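Side-chain contacts in putative oxidoreductase (Klebsiella pneumoniae subsp. pneumoniae MGH 78578, PDB 3E82), which probably acts as a nucleotide-dependent oxidoreductase of the Gfo/Idh/MocA family, whose substrate is not established: residues 137-142 / 280-285; 146-151 / 190-195; 217-222 / 226-231; 240-245 / 249-254. All coordinates share one frame; numbering follows the deposited sequence.

Contact 1 (137-142 / 280-285)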
loop_
_atom_site.group_PDB
_atom_site.type_symbol
_atom_site.label_atom_id
_atom_site.label_comp_id
_atom_site.label_asym_id
_atom_site.label_seq_id
_atom_site.Cartn_x
_atom_site.Cartn_y
_atom_site.Cartn_z
ATOM N N ARG B 137 9.123 14.214 8.834
ATOM C CA ARG B 137 10.256 14.832 8.160
ATOM C C ARG B 137 11.441 14.893 9.119
ATOM O O ARG B 137 12.579 14.640 8.733
ATOM C CB ARG B 137 9.902 16.249 7.697
ATOM C CG ARG B 137 10.982 16.908 6.839
ATOM C CD ARG B 137 10.641 18.369 6.534
ATOM N NE ARG B 137 11.686 19.029 5.751
ATOM C CZ ARG B 137 11.724 19.073 4.420
ATOM N NH1 ARG B 137 10.766 18.500 3.701
ATOM N NH2 ARG B 137 12.733 19.681 3.803
ATOM N N GLN B 138 11.151 15.231 10.371
ATOM C CA GLN B 138 12.175 15.340 11.398
ATOM C C GLN B 138 12.898 14.017 11.618
ATOM O O GLN B 138 14.120 13.977 11.674
ATOM C CB GLN B 138 11.542 15.809 12.709
ATOM C CG GLN B 138 12.503 15.852 13.881
ATOM C CD GLN B 138 11.808 16.198 15.190
ATOM O OE1 GLN B 138 10.875 15.505 15.624
ATOM N NE2 GLN B 138 12.257 17.271 15.829
ATOM N N VAL B 139 12.143 12.932 11.746
ATOM C CA VAL B 139 12.759 11.624 11.960
ATOM C C VAL B 139 13.624 11.226 10.762
ATOM O O VAL B 139 14.744 10.743 10.935
ATOM C CB VAL B 139 11.697 10.533 12.215
ATOM C CG1 VAL B 139 12.376 9.174 12.368
ATOM C CG2 VAL B 139 10.898 10.874 13.478
ATOM N N ILE B 140 13.115 11.439 9.552
ATOM C CA ILE B 140 13.874 11.106 8.351
ATOM C C ILE B 140 15.185 11.894 8.282
ATOM O O ILE B 140 16.259 11.318 8.074
ATOM C CB ILE B 140 13.074 11.414 7.060
ATOM C CG1 ILE B 140 11.832 10.515 6.987
ATOM C CG2 ILE B 140 13.976 11.223 5.829
ATOM C CD1 ILE B 140 10.905 10.814 5.809
ATOM N N GLU B 141 15.088 13.210 8.443
ATOM C CA GLU B 141 16.260 14.082 8.382
ATOM C C GLU B 141 17.275 13.833 9.495
ATOM O O GLU B 141 18.468 14.088 9.320
ATOM C CB GLU B 141 15.816 15.544 8.388
ATOM C CG GLU B 141 15.409 16.036 7.003
ATOM C CD GLU B 141 14.734 17.394 7.027
ATOM O OE1 GLU B 141 15.058 18.214 7.916
ATOM O OE2 GLU B 141 13.884 17.641 6.143
ATOM N N GLN B 142 16.788 13.339 10.631
ATOM C CA GLN B 142 17.624 13.006 11.781
ATOM C C GLN B 142 18.574 11.869 11.406
ATOM O O GLN B 142 19.623 11.687 12.031
ATOM C CB GLN B 142 16.754 12.518 12.942
ATOM C CG GLN B 142 16.384 13.537 13.996
ATOM C CD GLN B 142 15.214 13.054 14.852
ATOM O OE1 GLN B 142 14.935 11.846 14.937
ATOM N NE2 GLN B 142 14.530 13.992 15.495
ATOM N N LEU B 280 5.304 10.002 17.624
ATOM C CA LEU B 280 5.855 9.263 16.514
ATOM C C LEU B 280 6.331 7.980 17.191
ATOM O O LEU B 280 6.941 8.039 18.266
ATOM C CB LEU B 280 7.041 10.028 15.931
ATOM C CG LEU B 280 6.731 11.380 15.274
ATOM C CD1 LEU B 280 7.869 12.361 15.544
ATOM C CD2 LEU B 280 6.515 11.189 13.773
ATOM N N VAL B 281 6.018 6.830 16.603
ATOM C CA VAL B 281 6.460 5.556 17.165
ATOM C C VAL B 281 7.587 5.040 16.266
ATOM O O VAL B 281 7.375 4.738 15.087
ATOM C CB VAL B 281 5.294 4.531 17.228
ATOM C CG1 VAL B 281 5.783 3.216 17.798
ATOM C CG2 VAL B 281 4.163 5.082 18.092
ATOM N N ILE B 282 8.790 4.962 16.829
ATOM C CA ILE B 282 9.972 4.536 16.088
ATOM C C ILE B 282 10.473 3.142 16.459
ATOM O O ILE B 282 10.584 2.807 17.639
ATOM C CB ILE B 282 11.133 5.529 16.309
ATOM C CG1 ILE B 282 10.707 6.935 15.890
ATOM C CG2 ILE B 282 12.366 5.076 15.540
ATOM C CD1 ILE B 282 11.724 8.019 16.239
ATOM N N TYR B 283 10.786 2.351 15.438
ATOM C CA TYR B 283 11.299 0.992 15.606
ATOM C C TYR B 283 12.733 0.972 15.092
ATOM O O TYR B 283 12.980 1.327 13.943
ATOM C CB TYR B 283 10.480 0.000 14.772
ATOM C CG TYR B 283 9.038 -0.111 15.174
ATOM C CD1 TYR B 283 8.635 -1.018 16.150
ATOM C CD2 TYR B 283 8.077 0.708 14.599
ATOM C CE1 TYR B 283 7.308 -1.105 16.539
ATOM C CE2 TYR B 283 6.746 0.635 14.977
ATOM C CZ TYR B 283 6.365 -0.272 15.948
ATOM O OH TYR B 283 5.045 -0.339 16.335
ATOM N N ASP B 284 13.683 0.574 15.929
ATOM C CA ASP B 284 15.066 0.511 15.476
ATOM C C ASP B 284 15.397 -0.933 15.095
ATOM O O ASP B 284 14.529 -1.803 15.151
ATOM C CB ASP B 284 16.017 1.024 16.562
ATOM C CG ASP B 284 16.006 0.166 17.807
ATOM O OD1 ASP B 284 15.194 -0.779 17.888
ATOM O OD2 ASP B 284 16.814 0.449 18.712
ATOM N N ALA B 285 16.645 -1.179 14.703
ATOM C CA ALA B 285 17.079 -2.513 14.296
ATOM C C ALA B 285 16.753 -3.607 15.306
ATOM O O ALA B 285 16.701 -4.783 14.952
ATOM C CB ALA B 285 18.583 -2.508 13.997
#
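Leu280 opens the strand side of this contact. Its CD1 methyl meets CG2 of Val139, 4.0 Å away, and the two side chains reach toward each other tip to tip. The same CD1 also comes near the amide end of Gln138, 4.4 Å from OE1. That is a loose approach at the margin of the contact. The polar work of OE1 is done with Gln292, which gives it a hydrogen bond. Two residues on, Ile282 repeats the pattern. Its CD1 lies 4.1 Å from CG2 of Val139 and 4.1 Å from CG1, so one methyl sits evenly against both branches of the valine. CG1 of Val139 is anti to its backbone N (chi1 177°), and this leaves CG2 as the methyl shared by Leu280 and Ile282. The alternation of a strand explains the spacing, since Leu280 and Ile282 lie on the same face of it. No hydrogen bond crosses between the segments. The contact is small, with 150 Å² buried, and apolar. It is helix-on-sheet packing in the C-terminal alpha/beta domain. The axes of helix 137-142 and strand 280-284 pass 10.8 Å apart, with their directions 30° apart. Strand 280-284 runs between strands 248-252 and 289-292, and Val250 touches both Leu280 and Ile282. Helix 131-142 also packs through Ile140 against Val148 and Phe151 of strand 148-156.

Contact 2 (146-151 / 190-195)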
loop_
_atom_site.group_PDB
_atom_site.type_symbol
_atom_site.label_atom_id
_atom_site.label_comp_id
_atom_site.label_asym_id
_atom_site.label_seq_id
_atom_site.Cartn_x
_atom_site.Cartn_y
_atom_site.Cartn_z
ATOM N N GLY B 146 17.899 5.644 8.728
ATOM C CA GLY B 146 18.908 5.270 7.755
ATOM C C GLY B 146 18.348 5.775 6.434
ATOM O O GLY B 146 17.609 6.758 6.433
ATOM N N ALA B 147 18.668 5.120 5.321
ATOM C CA ALA B 147 18.140 5.541 4.024
ATOM C C ALA B 147 16.681 5.107 3.889
ATOM O O ALA B 147 16.351 3.938 4.115
ATOM C CB ALA B 147 18.970 4.937 2.891
ATOM N N VAL B 148 15.808 6.046 3.528
ATOM C CA VAL B 148 14.385 5.737 3.357
ATOM C C VAL B 148 14.175 4.844 2.131
ATOM O O VAL B 148 14.734 5.100 1.064
ATOM C CB VAL B 148 13.539 7.026 3.201
ATOM C CG1 VAL B 148 12.099 6.671 2.828
ATOM C CG2 VAL B 148 13.557 7.813 4.504
ATOM N N LYS B 149 13.365 3.798 2.289
ATOM C CA LYS B 149 13.109 2.863 1.204
ATOM C C LYS B 149 11.626 2.727 0.864
ATOM O O LYS B 149 11.270 2.411 -0.277
ATOM C CB LYS B 149 13.703 1.485 1.554
ATOM C CG LYS B 149 15.237 1.483 1.594
ATOM C CD LYS B 149 15.784 1.939 0.248
ATOM C CE LYS B 149 17.218 2.445 0.337
ATOM N NZ LYS B 149 18.178 1.368 0.655
ATOM N N HIS B 150 10.774 2.986 1.854
ATOM C CA HIS B 150 9.327 2.878 1.699
ATOM C C HIS B 150 8.633 3.968 2.525
ATOM O O HIS B 150 8.646 3.938 3.760
ATOM C CB HIS B 150 8.874 1.474 2.149
ATOM C CG HIS B 150 7.390 1.251 2.100
ATOM N ND1 HIS B 150 6.821 0.199 1.414
ATOM C CD2 HIS B 150 6.364 1.917 2.681
ATOM C CE1 HIS B 150 5.510 0.226 1.576
ATOM N NE2 HIS B 150 5.206 1.260 2.341
ATOM N N PHE B 151 8.034 4.929 1.824
ATOM C CA PHE B 151 7.328 6.054 2.438
ATOM C C PHE B 151 5.846 5.910 2.094
ATOM O O PHE B 151 5.466 5.918 0.918
ATOM C CB PHE B 151 7.881 7.367 1.877
ATOM C CG PHE B 151 7.230 8.611 2.440
ATOM C CD1 PHE B 151 7.761 9.249 3.560
ATOM C CD2 PHE B 151 6.124 9.174 1.815
ATOM C CE1 PHE B 151 7.201 10.429 4.037
ATOM C CE2 PHE B 151 5.559 10.356 2.287
ATOM C CZ PHE B 151 6.097 10.983 3.393
ATOM N N GLN B 190 8.111 17.528 -1.725
ATOM C CA GLN B 190 8.941 18.368 -0.866
ATOM C C GLN B 190 10.055 17.527 -0.233
ATOM O O GLN B 190 11.201 17.966 -0.122
ATOM C CB GLN B 190 8.086 19.011 0.231
ATOM C CG GLN B 190 7.268 20.221 -0.217
ATOM C CD GLN B 190 8.131 21.453 -0.485
ATOM O OE1 GLN B 190 8.480 21.755 -1.630
ATOM N NE2 GLN B 190 8.492 22.158 0.579
ATOM N N LEU B 191 9.707 16.312 0.181
ATOM C CA LEU B 191 10.678 15.415 0.803
ATOM C C LEU B 191 11.653 14.773 -0.173
ATOM O O LEU B 191 12.851 14.707 0.095
ATOM C CB LEU B 191 9.958 14.275 1.551
ATOM C CG LEU B 191 9.250 14.609 2.868
ATOM C CD1 LEU B 191 8.549 13.375 3.411
ATOM C CD2 LEU B 191 10.271 15.129 3.867
ATOM N N PHE B 192 11.147 14.319 -1.313
ATOM C CA PHE B 192 11.985 13.589 -2.255
ATOM C C PHE B 192 12.207 14.139 -3.655
ATOM O O PHE B 192 12.944 13.529 -4.436
ATOM C CB PHE B 192 11.413 12.175 -2.389
ATOM C CG PHE B 192 11.070 11.533 -1.075
ATOM C CD1 PHE B 192 12.078 11.181 -0.175
ATOM C CD2 PHE B 192 9.740 11.277 -0.733
ATOM C CE1 PHE B 192 11.768 10.581 1.048
ATOM C CE2 PHE B 192 9.419 10.678 0.490
ATOM C CZ PHE B 192 10.431 10.330 1.381
ATOM N N GLY B 193 11.591 15.263 -3.996
ATOM C CA GLY B 193 11.756 15.763 -5.350
ATOM C C GLY B 193 10.801 15.005 -6.265
ATOM O O GLY B 193 9.907 14.300 -5.784
ATOM N N LEU B 194 10.987 15.127 -7.577
ATOM C CA LEU B 194 10.113 14.457 -8.544
ATOM C C LEU B 194 10.372 12.962 -8.719
ATOM O O LEU B 194 11.509 12.519 -8.777
ATOM C CB LEU B 194 10.240 15.112 -9.926
ATOM C CG LEU B 194 9.947 16.605 -10.052
ATOM C CD1 LEU B 194 10.175 17.048 -11.501
ATOM C CD2 LEU B 194 8.516 16.872 -9.621
ATOM N N PRO B 195 9.301 12.164 -8.816
ATOM C CA PRO B 195 9.460 10.721 -8.997
ATOM C C PRO B 195 9.804 10.449 -10.454
ATOM O O PRO B 195 9.568 11.300 -11.327
ATOM C CB PRO B 195 8.086 10.177 -8.625
ATOM C CG PRO B 195 7.163 11.279 -9.130
ATOM C CD PRO B 195 7.880 12.534 -8.681
#
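Phe192 pushes the edge of its ring into the face of Phe151. The bump is the CE2-CZ side of the ring. It is received between the Phe151 face, Leu191 CB over one of its own faces, and Val148 CG1 near CZ. CE2 stands 3.6 Å from CG of Phe151 and is displaced toward the rim of that ring, while CZ lies 3.6 Å from CD1. The planes are turned 79° apart and the centroids are 5.1 Å apart, so the pair is T-shaped. CG of Phe151 is anti to its backbone N (chi1 -180°), which carries the ring across to the helix end. Leu191 adds a second bump. Its CD1 methyl comes 3.3 Å from CE1 of Phe151, a tight approach, and nearly as close to CZ. The two side chains cross at about a right angle. Phe151 is therefore touched near its root by one residue and at its far end by the other. This is the end of helix 176-192 packed on strand 148-156 of the mixed sheet in the C-terminal alpha/beta domain. The helix stops here, and Gly193 leaves it with positive phi. Leu191 CB stands 3.7 Å above the centre of the Phe192 ring. Val148 borders that ring more loosely, its CG1 4.3 Å from CZ. Val226 of strand 225-231 touches both phenylalanines, and Val243 of strand 241-245 packs on Phe151 and Val148.

Contact 3 (217-222 / 226-231); sequences VVLNYP and VILHCS
Val218 and Ile227 lie side by side across an antiparallel beta hairpin, formed by strands 214-220 and 225-231 of the C-terminal domain's mixed sheet. They are a non-hydrogen-bonded pair and point the same way, with CG2 of Val218 4.1 Å from CG1 of Ile227. This face turns to the dimer partner. Asn201 of the second subunit packs on Val218, and His216 of that subunit packs on Ile227. The other face carries Val217, Leu219, Val226 and Leu228. Leu219 and Val226 are set root to root, their CB atoms 3.8 Å apart. Leu219 and Leu228 meet more loosely through their CD1 methyls. Helix 176-192 lies over this face, with Trp177 on Val217 and Ile185 on Leu228. Tyr221 crosses Val226 at a slant. Its CE2 approaches CG2 of the valine to 3.6 Å, and its hydroxyl is hydrogen-bonded to Gly193 O. CG2 of Val226 is anti to the carbonyl carbon, and this branch is the one that meets the tyrosine. The backbones are joined by two reciprocal pairs of hydrogen bonds, at Val217 with Leu228 and at Leu219 with Val226. The first pair is nearly straight. In the second, the bond from Val226 N to Leu219 O is longer, 3.1 Å, and bends to 146° at the hydrogen. Its mate from Leu219 N to Val226 O measures 2.7 Å, with 161° at the hydrogen.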
loop_
_atom_site.group_PDB
_atom_site.type_symbol
_atom_site.label_atom_id
_atom_site.label_comp_id
_atom_site.label_asym_id
_atom_site.label_seq_id
_atom_site.Cartn_x
_atom_site.Cartn_y
_atom_site.Cartn_z
ATOM N N VAL B 217 -1.997 5.148 -5.158
ATOM C CA VAL B 217 -0.995 5.642 -6.095
ATOM C C VAL B 217 0.433 5.430 -5.627
ATOM O O VAL B 217 0.766 5.705 -4.476
ATOM C CB VAL B 217 -1.208 7.145 -6.343
ATOM C CG1 VAL B 217 -0.127 7.696 -7.263
ATOM C CG2 VAL B 217 -2.604 7.369 -6.921
ATOM N N VAL B 218 1.280 4.957 -6.539
ATOM C CA VAL B 218 2.680 4.700 -6.224
ATOM C C VAL B 218 3.605 5.579 -7.043
ATOM O O VAL B 218 3.507 5.624 -8.270
ATOM C CB VAL B 218 3.063 3.223 -6.491
ATOM C CG1 VAL B 218 4.527 3.000 -6.154
ATOM C CG2 VAL B 218 2.184 2.295 -5.659
ATOM N N LEU B 219 4.494 6.286 -6.350
ATOM C CA LEU B 219 5.477 7.142 -6.995
ATOM C C LEU B 219 6.815 6.395 -6.975
ATOM O O LEU B 219 7.350 6.105 -5.902
ATOM C CB LEU B 219 5.599 8.476 -6.247
ATOM C CG LEU B 219 4.642 9.599 -6.686
ATOM C CD1 LEU B 219 3.212 9.121 -6.696
ATOM C CD2 LEU B 219 4.807 10.789 -5.758
ATOM N N ASN B 220 7.345 6.079 -8.158
ATOM C CA ASN B 220 8.617 5.355 -8.261
ATOM C C ASN B 220 9.842 6.268 -8.344
ATOM O O ASN B 220 9.938 7.126 -9.231
ATOM C CB ASN B 220 8.623 4.425 -9.487
ATOM C CG ASN B 220 7.532 3.365 -9.432
ATOM O OD1 ASN B 220 7.464 2.558 -8.493
ATOM N ND2 ASN B 220 6.670 3.360 -10.445
ATOM N N TYR B 221 10.765 6.080 -7.404
ATOM C CA TYR B 221 12.020 6.830 -7.361
ATOM C C TYR B 221 13.129 5.809 -7.645
ATOM O O TYR B 221 12.920 4.608 -7.504
ATOM C CB TYR B 221 12.219 7.470 -5.981
ATOM C CG TYR B 221 11.323 8.660 -5.732
ATOM C CD1 TYR B 221 11.748 9.960 -6.047
ATOM C CD2 TYR B 221 10.038 8.493 -5.216
ATOM C CE1 TYR B 221 10.907 11.068 -5.850
ATOM C CE2 TYR B 221 9.187 9.591 -5.017
ATOM C CZ TYR B 221 9.633 10.875 -5.338
ATOM O OH TYR B 221 8.808 11.956 -5.136
ATOM N N PRO B 222 14.324 6.274 -8.041
ATOM C CA PRO B 222 15.414 5.336 -8.336
ATOM C C PRO B 222 15.769 4.358 -7.220
ATOM O O PRO B 222 16.038 3.190 -7.486
ATOM C CB PRO B 222 16.583 6.259 -8.680
ATOM C CG PRO B 222 15.896 7.460 -9.271
ATOM C CD PRO B 222 14.748 7.661 -8.297
ATOM N N VAL B 226 7.209 5.328 -2.945
ATOM C CA VAL B 226 6.286 6.198 -2.237
ATOM C C VAL B 226 4.873 5.723 -2.549
ATOM O O VAL B 226 4.494 5.567 -3.713
ATOM C CB VAL B 226 6.447 7.674 -2.677
ATOM C CG1 VAL B 226 5.221 8.492 -2.246
ATOM C CG2 VAL B 226 7.716 8.265 -2.046
ATOM N N ILE B 227 4.107 5.466 -1.498
ATOM C CA ILE B 227 2.734 5.017 -1.647
ATOM C C ILE B 227 1.794 6.036 -1.012
ATOM O O ILE B 227 1.928 6.367 0.171
ATOM C CB ILE B 227 2.512 3.647 -0.971
ATOM C CG1 ILE B 227 3.311 2.568 -1.706
ATOM C CG2 ILE B 227 1.031 3.296 -0.986
ATOM C CD1 ILE B 227 3.190 1.184 -1.070
ATOM N N LEU B 228 0.857 6.537 -1.812
ATOM C CA LEU B 228 -0.125 7.513 -1.350
ATOM C C LEU B 228 -1.461 6.798 -1.441
ATOM O O LEU B 228 -1.811 6.270 -2.498
ATOM C CB LEU B 228 -0.107 8.745 -2.257
ATOM C CG LEU B 228 1.259 9.403 -2.491
ATOM C CD1 LEU B 228 1.068 10.663 -3.342
ATOM C CD2 LEU B 228 1.921 9.764 -1.158
ATOM N N HIS B 229 -2.204 6.772 -0.340
ATOM C CA HIS B 229 -3.474 6.049 -0.315
ATOM C C HIS B 229 -4.629 6.840 0.296
ATOM O O HIS B 229 -4.509 7.388 1.388
ATOM C CB HIS B 229 -3.291 4.734 0.456
ATOM C CG HIS B 229 -4.473 3.815 0.387
ATOM N ND1 HIS B 229 -4.646 2.902 -0.632
ATOM C CD2 HIS B 229 -5.568 3.708 1.179
ATOM C CE1 HIS B 229 -5.798 2.274 -0.466
ATOM N NE2 HIS B 229 -6.376 2.745 0.625
ATOM N N CYS B 230 -5.745 6.869 -0.429
ATOM C CA CYS B 230 -6.965 7.561 -0.005
ATOM C C CYS B 230 -8.145 6.588 -0.026
ATOM O O CYS B 230 -8.283 5.803 -0.961
ATOM C CB CYS B 230 -7.287 8.712 -0.969
ATOM S SG CYS B 230 -6.053 9.994 -1.066
ATOM N N SER B 231 -8.994 6.637 0.998
ATOM C CA SER B 231 -10.175 5.772 1.034
ATOM C C SER B 231 -11.257 6.304 1.963
ATOM O O SER B 231 -10.956 6.844 3.014
ATOM C CB SER B 231 -9.816 4.350 1.479
ATOM O OG SER B 231 -10.995 3.555 1.547
#

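Contact 4 (240-245 / 249-254)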
loop_
_atom_site.group_PDB
_atom_site.type_symbol
_atom_site.label_atom_id
_atom_site.label_comp_id
_atom_site.label_asym_id
_atom_site.label_seq_id
_atom_site.Cartn_x
_atom_site.Cartn_y
_atom_site.Cartn_z
ATOM N N ARG B 240 -1.513 7.408 9.535
ATOM C CA ARG B 240 -1.342 8.609 8.733
ATOM C C ARG B 240 -0.091 8.493 7.877
ATOM O O ARG B 240 -0.115 8.809 6.691
ATOM C CB ARG B 240 -1.218 9.834 9.644
ATOM C CG ARG B 240 -0.913 11.124 8.895
ATOM C CD ARG B 240 -2.037 11.507 7.947
ATOM N NE ARG B 240 -1.687 12.691 7.165
ATOM C CZ ARG B 240 -0.956 12.669 6.053
ATOM N NH1 ARG B 240 -0.494 11.518 5.576
ATOM N NH2 ARG B 240 -0.674 13.806 5.426
ATOM N N PHE B 241 0.999 8.060 8.509
ATOM C CA PHE B 241 2.295 7.881 7.855
ATOM C C PHE B 241 2.942 6.589 8.341
ATOM O O PHE B 241 2.832 6.228 9.512
ATOM C CB PHE B 241 3.261 9.022 8.198
ATOM C CG PHE B 241 2.986 10.319 7.479
ATOM C CD1 PHE B 241 3.262 10.454 6.121
ATOM C CD2 PHE B 241 2.497 11.421 8.177
ATOM C CE1 PHE B 241 3.061 11.676 5.463
ATOM C CE2 PHE B 241 2.290 12.650 7.532
ATOM C CZ PHE B 241 2.576 12.773 6.169
ATOM N N THR B 242 3.630 5.915 7.429
ATOM C CA THR B 242 4.366 4.690 7.719
ATOM C C THR B 242 5.617 4.810 6.854
ATOM O O THR B 242 5.520 4.877 5.632
ATOM C CB THR B 242 3.585 3.420 7.303
ATOM O OG1 THR B 242 2.398 3.303 8.097
ATOM C CG2 THR B 242 4.450 2.181 7.503
ATOM N N VAL B 243 6.786 4.862 7.487
ATOM C CA VAL B 243 8.037 5.001 6.744
ATOM C C VAL B 243 9.071 3.986 7.193
ATOM O O VAL B 243 9.377 3.890 8.382
ATOM C CB VAL B 243 8.630 6.418 6.915
ATOM C CG1 VAL B 243 9.870 6.586 6.034
ATOM C CG2 VAL B 243 7.580 7.458 6.563
ATOM N N HIS B 244 9.606 3.231 6.235
ATOM C CA HIS B 244 10.609 2.215 6.529
ATOM C C HIS B 244 11.930 2.558 5.870
ATOM O O HIS B 244 11.977 2.905 4.685
ATOM C CB HIS B 244 10.155 0.840 6.019
ATOM C CG HIS B 244 8.776 0.454 6.455
ATOM N ND1 HIS B 244 8.425 0.305 7.780
ATOM C CD2 HIS B 244 7.660 0.192 5.736
ATOM C CE1 HIS B 244 7.150 -0.030 7.859
ATOM N NE2 HIS B 244 6.662 -0.106 6.633
ATOM N N GLY B 245 13.000 2.460 6.648
ATOM C CA GLY B 245 14.335 2.736 6.153
ATOM C C GLY B 245 15.192 1.521 6.464
ATOM O O GLY B 245 14.716 0.593 7.114
ATOM N N SER B 249 12.069 2.061 11.368
ATOM C CA SER B 249 10.768 2.502 10.877
ATOM C C SER B 249 10.142 3.513 11.822
ATOM O O SER B 249 10.534 3.629 12.986
ATOM C CB SER B 249 9.804 1.311 10.762
ATOM O OG SER B 249 10.298 0.309 9.895
ATOM N N VAL B 250 9.157 4.240 11.310
ATOM C CA VAL B 250 8.441 5.213 12.111
ATOM C C VAL B 250 7.000 5.266 11.632
ATOM O O VAL B 250 6.718 5.295 10.431
ATOM C CB VAL B 250 9.080 6.625 12.024
ATOM C CG1 VAL B 250 9.021 7.142 10.601
ATOM C CG2 VAL B 250 8.362 7.578 12.973
ATOM N N ILE B 251 6.083 5.242 12.586
ATOM C CA ILE B 251 4.672 5.310 12.275
ATOM C C ILE B 251 4.060 6.483 13.017
ATOM O O ILE B 251 4.373 6.718 14.187
ATOM C CB ILE B 251 3.913 4.021 12.713
ATOM C CG1 ILE B 251 4.308 2.830 11.831
ATOM C CG2 ILE B 251 2.418 4.237 12.607
ATOM C CD1 ILE B 251 5.735 2.350 12.031
ATOM N N LYS B 252 3.219 7.238 12.320
ATOM C CA LYS B 252 2.490 8.345 12.927
ATOM C C LYS B 252 1.056 7.888 12.725
ATOM O O LYS B 252 0.537 7.891 11.610
ATOM C CB LYS B 252 2.734 9.670 12.197
ATOM C CG LYS B 252 1.939 10.852 12.796
ATOM C CD LYS B 252 2.310 11.102 14.265
ATOM C CE LYS B 252 1.682 12.385 14.824
ATOM N NZ LYS B 252 0.174 12.349 14.805
ATOM N N ALA B 253 0.429 7.463 13.806
ATOM C CA ALA B 253 -0.927 6.954 13.753
ATOM C C ALA B 253 -1.996 7.954 13.337
ATOM O O ALA B 253 -2.698 7.751 12.342
ATOM C CB ALA B 253 -1.289 6.352 15.109
ATOM N N ARG B 254 -2.103 9.036 14.104
ATOM C CA ARG B 254 -3.124 10.059 13.904
ATOM C C ARG B 254 -2.715 11.254 13.035
ATOM O O ARG B 254 -1.541 11.589 12.922
ATOM C CB ARG B 254 -3.589 10.543 15.287
ATOM C CG ARG B 254 -4.845 11.407 15.292
ATOM C CD ARG B 254 -5.198 11.865 16.711
ATOM N NE ARG B 254 -4.068 12.544 17.338
ATOM C CZ ARG B 254 -4.028 12.953 18.603
ATOM N NH1 ARG B 254 -5.066 12.759 19.408
ATOM N NH2 ARG B 254 -2.939 13.551 19.067
HETATM O O HOH W 1 12.414 -0.600 8.358
#
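Phe241 and Val243 pair with Lys252 and Val250 through backbone hydrogen bonds of an antiparallel beta hairpin. Each pair is joined both ways, with Phe241 N 3.1 Å from Lys252 O and Val243 N 3.0 Å from Val250 O. Arg240 N adds a bond to Ala253 O. Arg240 and Phe241 together stand opposite Lys252, which makes a classic beta bulge. Among side-chain polar contacts, His244 ND1 and Ser249 OG are hydrogen-bonded at 2.8 Å. The hydroxyl lies in the plane of the imidazole, at its edge. Leu233 of the second subunit packs on His244. A water lies within hydrogen-bonding distance of both Ser249 OG and Gly245 O, bridging the two strands. The doubly bent chain of Lys252 brings NZ back to Arg254 O of its own segment, 2.7 Å away. Asp276 and Asp278 form salt bridges with the same NZ. The apolar side-chain contact is close to the backbone. Val250 CG1 sits between its backbone N and carbonyl carbon (chi1 63°), where it lies 3.8 Å from Val243 CB. A flat-group contact forms within one segment, where Phe241 CE2 is 3.5 Å above the guanidinium plane of Arg240, over its centre. Ser153 and Gln187 take hydrogen bonds from the guanidinium. Strand 241-245 borders strand 148-156, and strand 248-252 borders strand 280-284. Ile136 of helix 131-142 packs on Phe241 and Val250.

From the N terminus, the parallel, Rossmann-type sheet, which probably binds the nucleotide, comes first, and all four contacts follow it in the C-terminal domain. Contact 1 opens on helix 131-142 and closes only at strand 280-284, so the other three nest inside its loop. They come in series. Contact 2 closes 146-151 onto the end of helix 176-192. Contacts 3 and 4 then close two short hairpins. All reach one mixed sheet. Strand 148-156 is flanked by the hairpin strands 225-231 and 241-245, so contact 2 touches both contact 3 and contact 4. Strand 280-284 extends the sheet beyond contact 4. Contacts 1 and 3 do not touch, and all four meet the second subunit.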